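Sialidase B (Streptococcus pneumoniae serotype 4, PDB 4XJU) hydrolyses alpha-(2->3)-, alpha-(2->6)- and alpha-(2->8)-glycosidic linkages of terminal sialic acids in oligosaccharides, glycoproteins and glycolipids. Local coordinates at residues P209-L214 with Y615-E620. The protein carries 1 engineered substitution. Residues are numbered along the deposited sequence; the frame is centred on the assembly and turned at random.
Sequences PTLYTL and YSAITE. With 19D ((1R,2R,3R,4R,5R,7R)-2-(acetylamino)-7-[(1R)-1,2-dihydroxyethyl]-4-fluoro-3-hydroxy-6,8-dioxabicyclo[3.2.1]octane-5-carboxylic acid), chain G; DMS (dimethyl sulfoxide), chain B.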
loop_
_atom_site.group_PDB
_atom_site.type_symbol
_atom_site.label_atom_id
_atom_site.label_comp_id
_atom_site.label_asym_id
_atom_site.label_seq_id
_atom_site.Cartn_x
_atom_site.Cartn_y
_atom_site.Cartn_z
ATOM N N PRO A 209 4.693 0.505 -1.572
ATOM C CA PRO A 209 5.345 -0.156 -2.712
ATOM C C PRO A 209 6.711 0.439 -3.030
ATOM O O PRO A 209 6.941 1.628 -2.808
ATOM C CB PRO A 209 4.399 0.150 -3.875
ATOM C CG PRO A 209 3.759 1.469 -3.505
ATOM C CD PRO A 209 3.592 1.393 -1.998
ATOM N N THR A 210 7.609 -0.396 -3.553
ATOM C CA THR A 210 8.879 0.073 -4.096
ATOM C C THR A 210 9.102 -0.583 -5.466
ATOM O O THR A 210 8.514 -1.619 -5.762
ATOM C CB THR A 210 10.053 -0.290 -3.194
ATOM O OG1 THR A 210 10.378 -1.673 -3.388
ATOM C CG2 THR A 210 9.730 -0.025 -1.709
ATOM N N LEU A 211 9.964 0.019 -6.284
ATOM C CA LEU A 211 10.361 -0.541 -7.580
ATOM C C LEU A 211 11.806 -0.168 -7.825
ATOM O O LEU A 211 12.234 0.939 -7.484
ATOM C CB LEU A 211 9.531 0.028 -8.734
ATOM C CG LEU A 211 8.096 -0.432 -8.943
ATOM C CD1 LEU A 211 7.432 0.417 -10.028
ATOM C CD2 LEU A 211 8.086 -1.920 -9.356
ATOM N N TYR A 212 12.563 -1.089 -8.414
ATOM C CA TYR A 212 13.965 -0.840 -8.702
ATOM C C TYR A 212 14.396 -1.680 -9.899
ATOM O O TYR A 212 14.154 -2.886 -9.928
ATOM C CB TYR A 212 14.807 -1.176 -7.470
ATOM C CG TYR A 212 16.217 -0.616 -7.520
ATOM C CD1 TYR A 212 17.208 -1.243 -8.269
ATOM C CD2 TYR A 212 16.559 0.525 -6.804
ATOM C CE1 TYR A 212 18.505 -0.738 -8.318
ATOM C CE2 TYR A 212 17.857 1.038 -6.836
ATOM C CZ TYR A 212 18.822 0.401 -7.597
ATOM O OH TYR A 212 20.115 0.897 -7.646
ATOM N N THR A 213 15.022 -1.047 -10.888
ATOM C CA THR A 213 15.485 -1.795 -12.069
ATOM C C THR A 213 16.919 -2.257 -11.883
ATOM O O THR A 213 17.838 -1.441 -11.742
ATOM C CB THR A 213 15.395 -0.968 -13.361
ATOM O OG1 THR A 213 14.054 -0.485 -13.527
ATOM C CG2 THR A 213 15.781 -1.841 -14.577
ATOM N N LEU A 214 17.114 -3.573 -11.897
ATOM C CA LEU A 214 18.440 -4.152 -11.709
ATOM C C LEU A 214 19.227 -4.165 -13.032
ATOM O O LEU A 214 18.643 -4.114 -14.114
ATOM C CB LEU A 214 18.313 -5.573 -11.143
ATOM C CG LEU A 214 17.439 -5.730 -9.899
ATOM C CD1 LEU A 214 17.311 -7.218 -9.490
ATOM C CD2 LEU A 214 18.007 -4.897 -8.738
ATOM N N TYR A 615 1.042 6.612 -1.516
ATOM C CA TYR A 615 2.455 6.267 -1.702
ATOM C C TYR A 615 2.646 5.652 -3.080
ATOM O O TYR A 615 1.728 5.038 -3.632
ATOM C CB TYR A 615 2.954 5.290 -0.631
ATOM C CG TYR A 615 3.247 5.893 0.727
ATOM C CD1 TYR A 615 2.382 6.805 1.315
ATOM C CD2 TYR A 615 4.363 5.504 1.447
ATOM C CE1 TYR A 615 2.648 7.341 2.585
ATOM C CE2 TYR A 615 4.629 6.018 2.708
ATOM C CZ TYR A 615 3.771 6.926 3.272
ATOM O OH TYR A 615 4.060 7.418 4.523
ATOM N N SER A 616 3.845 5.801 -3.634
ATOM C CA SER A 616 4.105 5.332 -4.991
ATOM C C SER A 616 5.557 4.954 -5.173
ATOM O O SER A 616 6.419 5.333 -4.375
ATOM C CB SER A 616 3.744 6.411 -6.006
ATOM O OG SER A 616 4.524 7.577 -5.801
ATOM N N ALA A 617 5.810 4.205 -6.241
ATOM C CA ALA A 617 7.144 3.800 -6.635
ATOM C C ALA A 617 7.214 4.002 -8.135
ATOM O O ALA A 617 6.273 3.680 -8.847
ATOM C CB ALA A 617 7.354 2.336 -6.312
ATOM N N ILE A 618 8.325 4.533 -8.627
ATOM C CA ILE A 618 8.491 4.654 -10.061
ATOM C C ILE A 618 9.858 4.158 -10.466
ATOM O O ILE A 618 10.827 4.278 -9.707
ATOM C CB ILE A 618 8.270 6.084 -10.583
ATOM C CG1 ILE A 618 9.055 7.095 -9.761
ATOM C CG2 ILE A 618 6.774 6.444 -10.592
ATOM C CD1 ILE A 618 8.995 8.476 -10.369
ATOM N N THR A 619 9.945 3.601 -11.665
ATOM C CA THR A 619 11.242 3.148 -12.139
ATOM C C THR A 619 11.303 3.266 -13.651
ATOM O O THR A 619 10.272 3.167 -14.323
ATOM C CB THR A 619 11.547 1.699 -11.667
ATOM O OG1 THR A 619 12.953 1.444 -11.764
ATOM C CG2 THR A 619 10.779 0.660 -12.501
ATOM N N GLU A 620 12.494 3.525 -14.184
ATOM C CA GLU A 620 12.675 3.446 -15.626
ATOM C C GLU A 620 12.923 1.982 -16.005
ATOM O O GLU A 620 13.931 1.380 -15.608
ATOM C CB GLU A 620 13.840 4.340 -16.101
ATOM C CG GLU A 620 13.953 4.411 -17.620
ATOM C CD GLU A 620 15.113 5.257 -18.114
ATOM O OE1 GLU A 620 15.686 6.057 -17.330
ATOM O OE2 GLU A 620 15.463 5.121 -19.310
HETATM C C1 19D G . 1.533 7.356 6.404
HETATM O O1A 19D G . 1.734 8.607 6.482
HETATM O O1B 19D G . 0.638 6.842 5.713
HETATM C C2 19D G . 2.448 6.482 7.221
HETATM C C3 19D G . 2.746 5.089 6.614
HETATM C C4 19D G . 4.199 4.607 6.990
HETATM O O4 19D G . 4.255 3.189 6.822
HETATM C C5 19D G . 4.521 5.013 8.528
HETATM N N5 19D G . 5.861 4.562 8.879
HETATM C C6 19D G . 4.162 6.499 8.721
HETATM O O6 19D G . 3.698 7.114 7.516
HETATM C C7 19D G . 2.847 6.555 9.494
HETATM O O7 19D G . 1.812 6.339 8.490
HETATM C C8 19D G . 2.594 7.799 10.373
HETATM O O8 19D G . 2.628 9.054 9.670
HETATM C C9 19D G . 3.597 7.874 11.521
HETATM O O9 19D G . 4.870 8.351 11.081
HETATM C C10 19D G . 6.108 4.186 10.133
HETATM O O10 19D G . 5.243 4.207 11.004
HETATM C C11 19D G . 7.501 3.732 10.404
HETATM F F1 19D G . 1.915 4.404 6.859
HETATM S S DMS B . 17.239 2.375 -10.480
HETATM O O DMS B . 15.911 1.967 -11.061
HETATM C C1 DMS B . 18.536 2.134 -11.715
HETATM C C2 DMS B . 17.263 4.188 -10.334
HETATM O O HOH W 1 8.540 3.875 -3.461
#
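Residues 209-213 and 615-620 run side by side in nearly the same direction, 11° apart, with the CA atoms of Thr210 and Ala617 4.8 Å from each other. They belong to the innermost strands of two separate antiparallel sheets, consistent with the first and last blades of the sialidase beta-propeller meeting near its axis. No direct backbone hydrogen bond joins them. Instead a water donates to Pro209 O and Ser616 O and bridges the two strands.

Pro209, Leu211, Thr213, Ala617 and Thr619 turn their side chains into the interface. The Ala617 methyl sits against the backbone of the other strand, with CB 3.5 Å from Leu211 N. Leu211 packs CG over that methyl and brings CD1 to 3.7 Å from Ala617 O. Pro209 CD meets Tyr615 CB, and the two side chains cross at about a right angle.

The Tyr615 ring leads away into the active site. It is probably the catalytic nucleophile, as in related sialidases; its OH is hydrogen-bonded to Glu503 and lies 3.0 Å from O6 of the bound bicyclic ligand 19D.

At the far end, Thr619 OG1 is anti to its own N (chi1 -161°) and reaches across to donate to Thr213 OG1. Thr213 OG1 in turn donates to Glu620 O at 2.8 Å, from 51° above the carbonyl plane. A dimethyl sulfoxide accepts from Thr213 N and sets its sulfur 3.8 Å above the centre of the Tyr212 ring.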